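Local atomic coordinates of ATPase BagA (Mycobacterium tuberculosis H37Rv, PDB entry 6BS3), a protein that hydrolyses ATP as one subunit of the heterodimeric BagAB complex, whose ATPase activity is needed for resistance to nitric oxide and to elevated glycerol. Residues L23-G28 with T204-V209; K34-A39 with A64-V69; L208-E213 with V237-N242; L313-V318 with S331-Q336. All coordinates share one frame; numbering follows the deposited sequence.

Contact 1: L23-G28 with T204-V209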
# COMPACT_ATOMS: atom_id res chain seq x y z
N LEU A 23 10.40 -14.67 -18.40
CA LEU A 23 10.36 -14.05 -17.07
C LEU A 23 9.46 -12.83 -17.04
O LEU A 23 9.81 -11.81 -17.61
CB LEU A 23 11.78 -13.70 -16.55
CG LEU A 23 11.86 -12.88 -15.24
CD1 LEU A 23 11.26 -13.64 -14.06
CD2 LEU A 23 13.29 -12.41 -14.97
N HIS A 24 8.33 -12.94 -16.32
CA HIS A 24 7.36 -11.84 -16.19
C HIS A 24 7.43 -11.25 -14.80
O HIS A 24 7.23 -11.97 -13.83
CB HIS A 24 5.92 -12.30 -16.49
CG HIS A 24 5.73 -12.79 -17.89
ND1 HIS A 24 5.30 -11.95 -18.90
CD2 HIS A 24 5.91 -14.03 -18.40
CE1 HIS A 24 5.25 -12.69 -19.99
NE2 HIS A 24 5.61 -13.95 -19.74
N LEU A 25 7.72 -9.95 -14.71
CA LEU A 25 7.79 -9.30 -13.41
C LEU A 25 6.58 -8.40 -13.26
O LEU A 25 6.34 -7.56 -14.12
CB LEU A 25 9.12 -8.52 -13.24
CG LEU A 25 10.42 -9.32 -13.30
CD1 LEU A 25 11.54 -8.48 -13.89
CD2 LEU A 25 10.86 -9.76 -11.91
N VAL A 26 5.78 -8.62 -12.21
CA VAL A 26 4.54 -7.88 -11.96
C VAL A 26 4.74 -6.90 -10.82
O VAL A 26 4.83 -7.28 -9.64
CB VAL A 26 3.28 -8.80 -11.77
CG1 VAL A 26 2.01 -7.97 -11.65
CG2 VAL A 26 3.15 -9.81 -12.92
N THR A 27 4.86 -5.61 -11.19
CA THR A 27 5.03 -4.54 -10.23
C THR A 27 3.75 -3.66 -10.20
O THR A 27 2.74 -4.00 -10.83
CB THR A 27 6.35 -3.79 -10.43
OG1 THR A 27 6.57 -2.95 -9.29
CG2 THR A 27 6.39 -2.95 -11.70
N GLY A 28 3.80 -2.60 -9.41
CA GLY A 28 2.69 -1.67 -9.20
C GLY A 28 2.68 -1.17 -7.77
O GLY A 28 3.33 -1.76 -6.90
N THR A 204 12.72 -11.26 -20.82
CA THR A 204 12.13 -10.59 -19.66
C THR A 204 11.16 -9.48 -20.09
O THR A 204 11.31 -8.91 -21.17
CB THR A 204 13.29 -10.06 -18.74
OG1 THR A 204 14.19 -11.12 -18.45
CG2 THR A 204 12.80 -9.45 -17.42
N ALA A 205 10.17 -9.19 -19.23
CA ALA A 205 9.20 -8.09 -19.37
C ALA A 205 8.69 -7.72 -17.99
O ALA A 205 8.37 -8.60 -17.19
CB ALA A 205 8.02 -8.49 -20.27
N ILE A 206 8.62 -6.42 -17.72
CA ILE A 206 8.10 -5.86 -16.47
C ILE A 206 6.72 -5.26 -16.76
O ILE A 206 6.60 -4.35 -17.58
CB ILE A 206 9.07 -4.80 -15.85
CG1 ILE A 206 10.45 -5.43 -15.54
CG2 ILE A 206 8.46 -4.15 -14.59
CD1 ILE A 206 11.63 -4.59 -15.84
N HIS A 207 5.68 -5.81 -16.11
CA HIS A 207 4.29 -5.37 -16.20
C HIS A 207 3.99 -4.51 -14.98
O HIS A 207 4.47 -4.79 -13.88
CB HIS A 207 3.31 -6.57 -16.31
CG HIS A 207 3.70 -7.56 -17.35
ND1 HIS A 207 3.67 -7.24 -18.70
CD2 HIS A 207 4.19 -8.82 -17.21
CE1 HIS A 207 4.13 -8.31 -19.33
NE2 HIS A 207 4.43 -9.29 -18.47
N LEU A 208 3.24 -3.44 -15.19
CA LEU A 208 2.95 -2.47 -14.14
C LEU A 208 1.46 -2.36 -13.92
O LEU A 208 0.72 -1.87 -14.77
CB LEU A 208 3.57 -1.10 -14.46
CG LEU A 208 5.08 -1.10 -14.68
CD1 LEU A 208 5.43 -1.18 -16.17
CD2 LEU A 208 5.72 0.08 -14.01
N VAL A 209 1.03 -2.86 -12.78
CA VAL A 209 -0.36 -2.79 -12.35
C VAL A 209 -0.62 -1.39 -11.81
O VAL A 209 0.18 -0.85 -11.05
CB VAL A 209 -0.69 -3.90 -11.31
CG1 VAL A 209 -2.12 -3.78 -10.80
CG2 VAL A 209 -0.44 -5.28 -11.90

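Contact 2: K34-A39 with A64-V69. With MG (magnesium ion), chain D; ADP (adenosine-5'-diphosphate), chain C.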
# COMPACT_ATOMS: atom_id res chain seq x y z
N LYS A 34 -1.07 -6.47 -7.62
CA LYS A 34 0.10 -7.25 -8.09
C LYS A 34 -0.05 -8.75 -7.84
O LYS A 34 0.13 -9.53 -8.77
CB LYS A 34 1.40 -6.79 -7.41
CG LYS A 34 1.94 -5.43 -7.81
CD LYS A 34 3.25 -5.13 -7.05
CE LYS A 34 3.07 -4.98 -5.55
NZ LYS A 34 2.08 -3.93 -5.21
N SER A 35 -0.34 -9.15 -6.58
CA SER A 35 -0.49 -10.55 -6.19
C SER A 35 -1.61 -11.26 -6.92
O SER A 35 -1.39 -12.35 -7.42
CB SER A 35 -0.68 -10.69 -4.67
OG SER A 35 0.45 -10.21 -3.96
N THR A 36 -2.80 -10.65 -6.96
CA THR A 36 -3.99 -11.16 -7.66
C THR A 36 -3.72 -11.35 -9.17
O THR A 36 -4.04 -12.41 -9.72
CB THR A 36 -5.18 -10.19 -7.47
OG1 THR A 36 -5.36 -9.95 -6.08
CG2 THR A 36 -6.47 -10.72 -8.04
N ILE A 37 -3.18 -10.31 -9.82
CA ILE A 37 -2.90 -10.26 -11.26
C ILE A 37 -1.72 -11.17 -11.66
O ILE A 37 -1.75 -11.75 -12.73
CB ILE A 37 -2.74 -8.79 -11.73
CG1 ILE A 37 -4.05 -8.01 -11.46
CG2 ILE A 37 -2.29 -8.68 -13.21
CD1 ILE A 37 -4.04 -6.58 -11.85
N ALA A 38 -0.70 -11.33 -10.77
CA ALA A 38 0.44 -12.20 -11.05
C ALA A 38 -0.08 -13.66 -11.05
O ALA A 38 0.23 -14.41 -11.98
CB ALA A 38 1.54 -11.99 -10.01
N ALA A 39 -0.97 -14.01 -10.10
CA ALA A 39 -1.61 -15.34 -10.06
C ALA A 39 -2.54 -15.55 -11.29
O ALA A 39 -2.51 -16.63 -11.89
CB ALA A 39 -2.41 -15.51 -8.78
N ALA A 64 -0.00 -17.95 -0.41
CA ALA A 64 -0.78 -18.77 0.54
C ALA A 64 -2.07 -18.05 0.95
O ALA A 64 -3.13 -18.66 0.96
CB ALA A 64 0.06 -19.09 1.77
N GLN A 65 -1.97 -16.73 1.22
CA GLN A 65 -3.09 -15.85 1.58
C GLN A 65 -4.11 -15.77 0.43
O GLN A 65 -5.32 -15.85 0.68
CB GLN A 65 -2.55 -14.46 1.93
CG GLN A 65 -3.56 -13.57 2.66
CD GLN A 65 -3.11 -12.13 2.77
OE1 GLN A 65 -2.64 -11.52 1.80
NE2 GLN A 65 -3.26 -11.56 3.95
N LEU A 66 -3.63 -15.63 -0.81
CA LEU A 66 -4.47 -15.56 -2.01
C LEU A 66 -5.22 -16.89 -2.24
O LEU A 66 -6.41 -16.86 -2.56
CB LEU A 66 -3.56 -15.25 -3.20
CG LEU A 66 -4.18 -14.90 -4.54
CD1 LEU A 66 -5.12 -13.72 -4.41
CD2 LEU A 66 -3.10 -14.55 -5.53
N PHE A 67 -4.54 -18.04 -2.07
CA PHE A 67 -5.14 -19.36 -2.27
C PHE A 67 -5.82 -19.90 -1.00
O PHE A 67 -6.35 -21.02 -1.01
CB PHE A 67 -4.11 -20.35 -2.85
CG PHE A 67 -3.85 -20.07 -4.32
CD1 PHE A 67 -2.88 -19.16 -4.71
CD2 PHE A 67 -4.63 -20.67 -5.30
CE1 PHE A 67 -2.68 -18.87 -6.06
CE2 PHE A 67 -4.42 -20.40 -6.65
CZ PHE A 67 -3.45 -19.50 -7.02
N ASP A 68 -5.86 -19.07 0.06
CA ASP A 68 -6.47 -19.38 1.36
C ASP A 68 -5.94 -20.73 1.97
O ASP A 68 -6.71 -21.61 2.39
CB ASP A 68 -8.02 -19.30 1.28
CG ASP A 68 -8.69 -19.25 2.64
OD1 ASP A 68 -8.05 -18.79 3.61
OD2 ASP A 68 -9.87 -19.68 2.74
N VAL A 69 -4.61 -20.89 1.95
CA VAL A 69 -3.94 -22.09 2.47
C VAL A 69 -2.91 -21.70 3.53
O VAL A 69 -2.46 -20.55 3.52
CB VAL A 69 -3.27 -22.99 1.36
CG1 VAL A 69 -4.31 -23.74 0.53
CG2 VAL A 69 -2.28 -22.20 0.48
MG MG D . 0.77 -8.41 -2.58
PB ADP C . -1.00 -5.81 -4.14
O1B ADP C . -0.28 -7.18 -4.13
O2B ADP C . -0.87 -5.15 -2.75
O3B ADP C . -0.55 -4.89 -5.24
PA ADP C . -3.55 -7.33 -4.04
O1A ADP C . -3.28 -7.92 -2.64
O2A ADP C . -3.44 -8.36 -5.10
O3A ADP C . -2.55 -6.12 -4.31
O5' ADP C . -4.89 -6.49 -4.07
C5' ADP C . -5.32 -5.49 -3.11
C4' ADP C . -6.75 -5.79 -2.74
O4' ADP C . -7.60 -5.61 -3.89
C3' ADP C . -7.03 -7.21 -2.23
O3' ADP C . -8.01 -7.17 -1.20
C2' ADP C . -7.55 -7.93 -3.49
O2' ADP C . -8.37 -9.06 -3.21
C1' ADP C . -8.31 -6.80 -4.18
N9 ADP C . -8.43 -6.92 -5.63
C8 ADP C . -7.41 -7.06 -6.54
N7 ADP C . -7.81 -7.07 -7.79
C5 ADP C . -9.19 -6.94 -7.70
C6 ADP C . -10.21 -6.85 -8.67
N6 ADP C . -9.99 -6.94 -9.99
N1 ADP C . -11.48 -6.68 -8.24
C2 ADP C . -11.71 -6.61 -6.93
N3 ADP C . -10.84 -6.70 -5.92
C4 ADP C . -9.58 -6.85 -6.37
O HOH W 1 1.79 -9.65 -1.21
O HOH W 2 2.46 -8.29 -3.58
O HOH W 3 1.16 -6.29 -1.58
O HOH W 4 -1.04 -9.10 -1.77

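Contact 3: L208-E213 with V237-N242. With ADP (adenosine-5'-diphosphate), chain C.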
# COMPACT_ATOMS: atom_id res chain seq x y z
N LEU A 208 3.24 -3.44 -15.19
CA LEU A 208 2.95 -2.47 -14.14
C LEU A 208 1.46 -2.36 -13.92
O LEU A 208 0.72 -1.87 -14.77
CB LEU A 208 3.57 -1.10 -14.46
CG LEU A 208 5.08 -1.10 -14.68
CD1 LEU A 208 5.43 -1.18 -16.17
CD2 LEU A 208 5.72 0.08 -14.01
N VAL A 209 1.03 -2.86 -12.78
CA VAL A 209 -0.36 -2.79 -12.35
C VAL A 209 -0.62 -1.39 -11.81
O VAL A 209 0.18 -0.85 -11.05
CB VAL A 209 -0.69 -3.90 -11.31
CG1 VAL A 209 -2.12 -3.78 -10.80
CG2 VAL A 209 -0.44 -5.28 -11.90
N THR A 210 -1.75 -0.81 -12.20
CA THR A 210 -2.20 0.49 -11.73
C THR A 210 -3.71 0.50 -11.52
O THR A 210 -4.42 -0.33 -12.08
CB THR A 210 -1.71 1.63 -12.69
OG1 THR A 210 -1.89 2.88 -12.02
CG2 THR A 210 -2.44 1.65 -14.05
N LEU A 211 -4.18 1.46 -10.71
CA LEU A 211 -5.60 1.77 -10.51
C LEU A 211 -5.80 3.15 -11.15
O LEU A 211 -4.82 3.90 -11.32
CB LEU A 211 -6.00 1.80 -9.02
CG LEU A 211 -5.87 0.46 -8.24
CD1 LEU A 211 -6.05 0.69 -6.76
CD2 LEU A 211 -6.86 -0.59 -8.72
N LEU A 212 -7.03 3.48 -11.56
CA LEU A 212 -7.31 4.80 -12.14
C LEU A 212 -7.47 5.81 -11.01
O LEU A 212 -8.54 6.38 -10.79
CB LEU A 212 -8.48 4.80 -13.16
CG LEU A 212 -8.22 4.06 -14.49
CD1 LEU A 212 -9.32 4.34 -15.51
CD2 LEU A 212 -6.84 4.40 -15.09
N GLU A 213 -6.38 5.99 -10.26
CA GLU A 213 -6.20 6.87 -9.10
C GLU A 213 -4.87 7.57 -9.28
O GLU A 213 -3.97 7.00 -9.87
CB GLU A 213 -6.23 6.06 -7.80
CG GLU A 213 -7.60 5.47 -7.50
CD GLU A 213 -7.68 4.44 -6.40
OE1 GLU A 213 -6.75 4.37 -5.55
OE2 GLU A 213 -8.68 3.69 -6.38
N VAL A 237 1.08 -2.15 -19.29
CA VAL A 237 0.48 -1.43 -18.16
C VAL A 237 -0.89 -2.14 -17.98
O VAL A 237 -1.63 -2.29 -18.95
CB VAL A 237 0.34 0.10 -18.36
CG1 VAL A 237 -0.56 0.72 -17.28
CG2 VAL A 237 1.71 0.77 -18.35
N ILE A 238 -1.17 -2.66 -16.78
CA ILE A 238 -2.41 -3.36 -16.49
C ILE A 238 -3.27 -2.50 -15.60
O ILE A 238 -2.95 -2.29 -14.43
CB ILE A 238 -2.16 -4.79 -15.91
CG1 ILE A 238 -1.19 -5.60 -16.81
CG2 ILE A 238 -3.49 -5.53 -15.66
CD1 ILE A 238 -0.69 -7.05 -16.26
N VAL A 239 -4.37 -1.96 -16.17
CA VAL A 239 -5.32 -1.12 -15.45
C VAL A 239 -6.34 -2.02 -14.79
O VAL A 239 -7.21 -2.57 -15.47
CB VAL A 239 -5.97 0.03 -16.30
CG1 VAL A 239 -6.96 0.84 -15.45
CG2 VAL A 239 -4.91 0.96 -16.89
N ASN A 240 -6.21 -2.20 -13.47
CA ASN A 240 -7.08 -3.03 -12.66
C ASN A 240 -8.33 -2.27 -12.18
O ASN A 240 -8.36 -1.03 -12.19
CB ASN A 240 -6.29 -3.57 -11.46
CG ASN A 240 -6.88 -4.79 -10.79
OD1 ASN A 240 -7.67 -5.54 -11.38
ND2 ASN A 240 -6.51 -5.01 -9.53
N ARG A 241 -9.35 -3.05 -11.75
CA ARG A 241 -10.63 -2.62 -11.16
C ARG A 241 -11.34 -1.52 -11.93
O ARG A 241 -11.70 -0.48 -11.37
CB ARG A 241 -10.50 -2.24 -9.67
CG ARG A 241 -9.80 -3.28 -8.84
CD ARG A 241 -10.17 -3.20 -7.37
NE ARG A 241 -9.90 -1.89 -6.80
CZ ARG A 241 -10.18 -1.55 -5.55
NH1 ARG A 241 -10.70 -2.44 -4.71
NH2 ARG A 241 -9.93 -0.32 -5.12
N ASN A 242 -11.58 -1.78 -13.23
CA ASN A 242 -12.32 -0.87 -14.07
C ASN A 242 -13.78 -0.95 -13.70
O ASN A 242 -14.21 -1.95 -13.14
CB ASN A 242 -12.11 -1.20 -15.54
CG ASN A 242 -10.79 -0.71 -16.04
OD1 ASN A 242 -10.61 0.50 -16.31
ND2 ASN A 242 -9.84 -1.64 -16.16
PB ADP C . -1.00 -5.81 -4.14
O1B ADP C . -0.28 -7.18 -4.13
O2B ADP C . -0.87 -5.15 -2.75
O3B ADP C . -0.55 -4.89 -5.24
PA ADP C . -3.55 -7.33 -4.04
O1A ADP C . -3.28 -7.92 -2.64
O2A ADP C . -3.44 -8.36 -5.10
O3A ADP C . -2.55 -6.12 -4.31
O5' ADP C . -4.89 -6.49 -4.07
C5' ADP C . -5.32 -5.49 -3.11
C4' ADP C . -6.75 -5.79 -2.74
O4' ADP C . -7.60 -5.61 -3.89
C3' ADP C . -7.03 -7.21 -2.23
O3' ADP C . -8.01 -7.17 -1.20
C2' ADP C . -7.55 -7.93 -3.49
O2' ADP C . -8.37 -9.06 -3.21
C1' ADP C . -8.31 -6.80 -4.18
N9 ADP C . -8.43 -6.92 -5.63
C8 ADP C . -7.41 -7.06 -6.54
N7 ADP C . -7.81 -7.07 -7.79
C5 ADP C . -9.19 -6.94 -7.70
C6 ADP C . -10.21 -6.85 -8.67
N6 ADP C . -9.99 -6.94 -9.99
N1 ADP C . -11.48 -6.68 -8.24
C2 ADP C . -11.71 -6.61 -6.93
N3 ADP C . -10.84 -6.70 -5.92
C4 ADP C . -9.58 -6.85 -6.37
O HOH W 5 -9.08 1.56 -11.34

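Contact 4: L313-V318 with S331-Q336. With ADP (adenosine-5'-diphosphate), chain C.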
# COMPACT_ATOMS: atom_id res chain seq x y z
N LEU A 313 -3.57 -3.21 -20.84
CA LEU A 313 -4.55 -4.25 -20.53
C LEU A 313 -5.50 -3.67 -19.47
O LEU A 313 -5.10 -2.79 -18.71
CB LEU A 313 -3.85 -5.55 -19.99
CG LEU A 313 -2.94 -6.32 -20.99
CD1 LEU A 313 -2.01 -7.28 -20.28
CD2 LEU A 313 -3.77 -7.08 -22.02
N GLU A 314 -6.75 -4.16 -19.44
CA GLU A 314 -7.81 -3.72 -18.53
C GLU A 314 -8.50 -4.92 -17.92
O GLU A 314 -8.95 -5.81 -18.65
CB GLU A 314 -8.89 -2.87 -19.24
CG GLU A 314 -8.42 -1.60 -19.93
CD GLU A 314 -7.65 -1.81 -21.22
OE1 GLU A 314 -7.93 -2.81 -21.93
OE2 GLU A 314 -6.75 -0.99 -21.51
N LEU A 315 -8.65 -4.91 -16.59
CA LEU A 315 -9.36 -5.93 -15.85
C LEU A 315 -10.57 -5.31 -15.15
O LEU A 315 -10.52 -4.13 -14.76
CB LEU A 315 -8.42 -6.62 -14.84
CG LEU A 315 -7.26 -7.42 -15.46
CD1 LEU A 315 -6.32 -7.89 -14.38
CD2 LEU A 315 -7.77 -8.62 -16.26
N PRO A 316 -11.68 -6.07 -15.00
CA PRO A 316 -12.84 -5.51 -14.31
C PRO A 316 -12.68 -5.61 -12.78
O PRO A 316 -11.67 -6.10 -12.27
CB PRO A 316 -13.98 -6.42 -14.80
CG PRO A 316 -13.32 -7.78 -14.93
CD PRO A 316 -11.91 -7.47 -15.42
N THR A 317 -13.70 -5.11 -12.06
CA THR A 317 -13.80 -5.20 -10.61
C THR A 317 -14.62 -6.46 -10.34
O THR A 317 -15.72 -6.61 -10.89
CB THR A 317 -14.57 -3.97 -10.05
OG1 THR A 317 -13.84 -2.77 -10.31
CG2 THR A 317 -14.88 -4.09 -8.56
N VAL A 318 -14.10 -7.33 -9.47
CA VAL A 318 -14.79 -8.53 -8.98
C VAL A 318 -15.70 -8.00 -7.84
O VAL A 318 -15.19 -7.43 -6.87
CB VAL A 318 -13.78 -9.62 -8.53
CG1 VAL A 318 -14.47 -10.73 -7.77
CG2 VAL A 318 -13.01 -10.18 -9.73
N SER A 331 -8.16 -14.35 -15.22
CA SER A 331 -7.31 -15.09 -16.17
C SER A 331 -8.02 -15.12 -17.54
O SER A 331 -7.41 -14.81 -18.57
CB SER A 331 -7.06 -16.51 -15.67
OG SER A 331 -6.34 -17.27 -16.62
N GLU A 332 -9.34 -15.45 -17.53
CA GLU A 332 -10.21 -15.44 -18.70
C GLU A 332 -10.25 -14.02 -19.33
O GLU A 332 -10.11 -13.91 -20.54
CB GLU A 332 -11.61 -15.96 -18.34
CG GLU A 332 -12.56 -16.04 -19.52
CD GLU A 332 -12.31 -17.19 -20.48
OE1 GLU A 332 -11.43 -17.04 -21.37
OE2 GLU A 332 -12.99 -18.23 -20.35
N SER A 333 -10.36 -12.95 -18.51
CA SER A 333 -10.34 -11.57 -19.00
C SER A 333 -9.00 -11.25 -19.70
O SER A 333 -9.01 -10.69 -20.79
CB SER A 333 -10.62 -10.58 -17.87
OG SER A 333 -10.37 -9.26 -18.32
N LEU A 334 -7.86 -11.67 -19.12
CA LEU A 334 -6.53 -11.54 -19.72
C LEU A 334 -6.43 -12.31 -21.04
O LEU A 334 -5.93 -11.75 -22.01
CB LEU A 334 -5.43 -12.02 -18.77
CG LEU A 334 -5.14 -11.10 -17.57
CD1 LEU A 334 -4.16 -11.77 -16.64
CD2 LEU A 334 -4.64 -9.68 -18.02
N ALA A 335 -6.94 -13.58 -21.09
CA ALA A 335 -6.91 -14.42 -22.29
C ALA A 335 -7.66 -13.77 -23.48
O ALA A 335 -7.15 -13.76 -24.60
CB ALA A 335 -7.48 -15.81 -21.99
N GLN A 336 -8.84 -13.18 -23.22
CA GLN A 336 -9.68 -12.49 -24.21
C GLN A 336 -9.03 -11.25 -24.84
O GLN A 336 -9.41 -10.81 -25.93
CB GLN A 336 -11.04 -12.13 -23.58
CG GLN A 336 -11.86 -13.38 -23.20
CD GLN A 336 -13.15 -13.07 -22.49
OE1 GLN A 336 -13.44 -11.93 -22.08
NE2 GLN A 336 -13.97 -14.09 -22.31
PB ADP C . -1.00 -5.81 -4.14
O1B ADP C . -0.28 -7.18 -4.13
O2B ADP C . -0.87 -5.15 -2.75
O3B ADP C . -0.55 -4.89 -5.24
PA ADP C . -3.55 -7.33 -4.04
O1A ADP C . -3.28 -7.92 -2.64
O2A ADP C . -3.44 -8.36 -5.10
O3A ADP C . -2.55 -6.12 -4.31
O5' ADP C . -4.89 -6.49 -4.07
C5' ADP C . -5.32 -5.49 -3.11
C4' ADP C . -6.75 -5.79 -2.74
O4' ADP C . -7.60 -5.61 -3.89
C3' ADP C . -7.03 -7.21 -2.23
O3' ADP C . -8.01 -7.17 -1.20
C2' ADP C . -7.55 -7.93 -3.49
O2' ADP C . -8.37 -9.06 -3.21
C1' ADP C . -8.31 -6.80 -4.18
N9 ADP C . -8.43 -6.92 -5.63
C8 ADP C . -7.41 -7.06 -6.54
N7 ADP C . -7.81 -7.07 -7.79
C5 ADP C . -9.19 -6.94 -7.70
C6 ADP C . -10.21 -6.85 -8.67
N6 ADP C . -9.99 -6.94 -9.99
N1 ADP C . -11.48 -6.68 -8.24
C2 ADP C . -11.71 -6.61 -6.93
N3 ADP C . -10.84 -6.70 -5.92
C4 ADP C . -9.58 -6.85 -6.37

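Contact 1: L23-G28 with T204-V209
His24 and His207 meet rim to rim across two parallel strands. His24 ND1 lies 2.8 Å from His207 NE2 in a nearly straight hydrogen bond that either nitrogen could donate. The rings are close to coplanar, 17° apart, and neither covers the face of the other. They are not a register pair: His207 is paired with Val26, two residues on from His24, and its CG stands beside its own backbone N (chi1 -50°). His207 ND1 is also bonded to Ser236 N, so both ring nitrogens are engaged. On the same face Val26 CG1 and Val209 CG2 touch at 3.6 Å, under helix 34-46. These strands are neighbours in the central sheet of the P-loop NTPase fold, and 23-28 runs straight into the nucleotide-binding loop. Their backbones are joined by parallel-sheet bonds in which Leu25 is held from both ends, its N on Ala205 O at 2.9 Å and its O by His207 N at 2.7 Å. The face of Leu23, Leu25 and Thr27 is largely aliphatic. Leu25 slants across Ile206, with Leu25 CD1 3.6 Å from Ile206 CG1. Thr27 and Leu208 instead lie side by side and point the same way, Thr27 CG2 being 3.7 Å from Leu208 CG. Thr27 OG1 turns to Pro164 O. At Gly28 the backbone takes up a positive phi (145°) that calls for glycine, and its O accepts a bond from Lys34 NZ.

Contact 2: K34-A39 with A64-V69
The backbones of Thr36 and Leu66 come no closer than 7.2 Å between their CA atoms, the first turns of helix 34-46 facing the last turn of helix 62-66. Lys34 and Ser35 close the P-loop (Walker A motif) of the nucleotide site, Thr36 follows it, and the contact sets the end of helix 62-66 against this helix start. Leu66 bridges the distance. Its chi1 (-170°) sets CG anti to the backbone N, and chi2 (56°) places the methyls; Leu66 CD2 rests 3.4 Å from Ser35 O and, tightly, 3.5 Å from Ala39 CB. The other branch, CD1, comes near Thr36 OG1. Phe67 adds a looser touch, CE1 to the same Ala39 methyl, while its ring also meets Leu324 and Leu327 of helix 324-336. After Phe67 the chain leaves the helix in a Schellman motif, with positive phi at Asp68. The start of helix 34-46 grips the ADP phosphates. Lys34 bends at its third and fourth torsions, and its NZ reaches ADP O3B at 2.8 Å. Backbone N atoms of Lys34, Ser35 and Thr36 donate to O3B, O1B and O2A, and Thr36 OG1 adds a bond of 2.7 Å to ADP O2A. Ser35 OG binds the magnesium ion at 2.3 Å, and Asp162 OD2, hydrogen-bonded to this hydroxyl, helps position it. ADP O1B and four waters complete an octahedral shell, in which water 3 lies across the ion from Ser35 OG and water 4 donates to ADP O1A at 2.7 Å.

Contact 3: L208-E213 with V237-N242
Ile238 is bonded at both backbone ends by the neighbouring strand: its N donates to Leu208 O at 2.9 Å, and its O accepts from Thr210 N. Asn240 N closes the series on Thr210 O. Beyond this point the parallel strands of a beta-alpha-beta crossover, linked by helix 214-229, part, and water 5 takes over. It accepts from Leu212 N and donates to Asn240 O, 2.8 Å from each. Leu212 CD2 meets Val239 CG1 at 3.6 Å, the two side chains crossing at about a right angle. Thr210 CG2 packs on Val239 CG2. Asn240 sends its side chain to the nucleotide: ND2 is held by Thr32 O and lies 3.0 Å from ADP N7, and OD1 accepts a weak, bent bond from ADP N6 (3.0 Å, 129°). At the bend after Asn240, Arg241 lays CG 3.6 Å from C6 of the adenine. Its NH2 stays 4.4 Å from Glu213 OE2, too far for a salt bridge. Asn242 ND2 bonds Leu315 O on the next strand. With its amide anchored by Thr32, Asn240 presents an acceptor to the amino group of the base, which is consistent with a preference for adenine.

Contact 4: L313-V318 with S331-Q336
Ser333 turns its hydroxyl oxygen onto hydrocarbon: OG lies 3.4 Å from Leu315 CD2 and 3.7 Å from Pro316 CD. OG is anti to the backbone N (chi1 170°), which brings it over the strand where the two segments are closest. Next to it, Leu334 CD2 and Leu315 CD2 touch at 3.7 Å with their side chains crossing at a slant, and the same Leu334 methyl reaches Leu313 CD1 more loosely, at 4.2 Å. The link between strand 312-316 and helix 324-336 is thus made by van der Waals contact, with the helix running back over the strand at 148° and the axes 8.5 Å apart. Leu313 points toward the helix and Leu315 reaches it with CD2; Leu330 and Ile37 also cover Leu315. Glu314, between them, points away from the helix and is exposed. Gln337 ties the two elements together, its OE1 accepting from Glu314 N and its NE2 donating to Ser333 O. Further along, the chain meets the base of ADP with backbone atoms. Pro316 O accepts from ADP N6 at 3.0 Å, and Val318 N donates to ADP N1, also at 3.0 Å and almost straight (171°). Thr317, between them, is held by its OG1 on Asn242 O. The donor and acceptor pattern matches the Watson-Crick edge of adenine, so the edge strand and its covering helix carry the adenine-reading loop of the nucleotide site in this Get3-like, ArsA-family ATPase.

Contacts 1 and 3 are buried strand pairings that share Leu208 and Val209 and extend one sheet, which strand 312-316 of contact 4 continues through backbone bonds to strand 234-242. Their chemistry is mainly main-chain hydrogen bonding, whereas contacts 2 and 4 join elements through a few aliphatic side chains; contact 4 is only partly buried. Ile37, on the helix of contact 2, is the common apolar hub: its CD1 packs on Val209, Asn240 and Leu315. Contacts 2, 3 and 4 all touch ADP, contact 2 at the phosphates and magnesium, contacts 3 and 4 at the adenine. Contact 1 meets that site through Gly28, at the start of the P-loop.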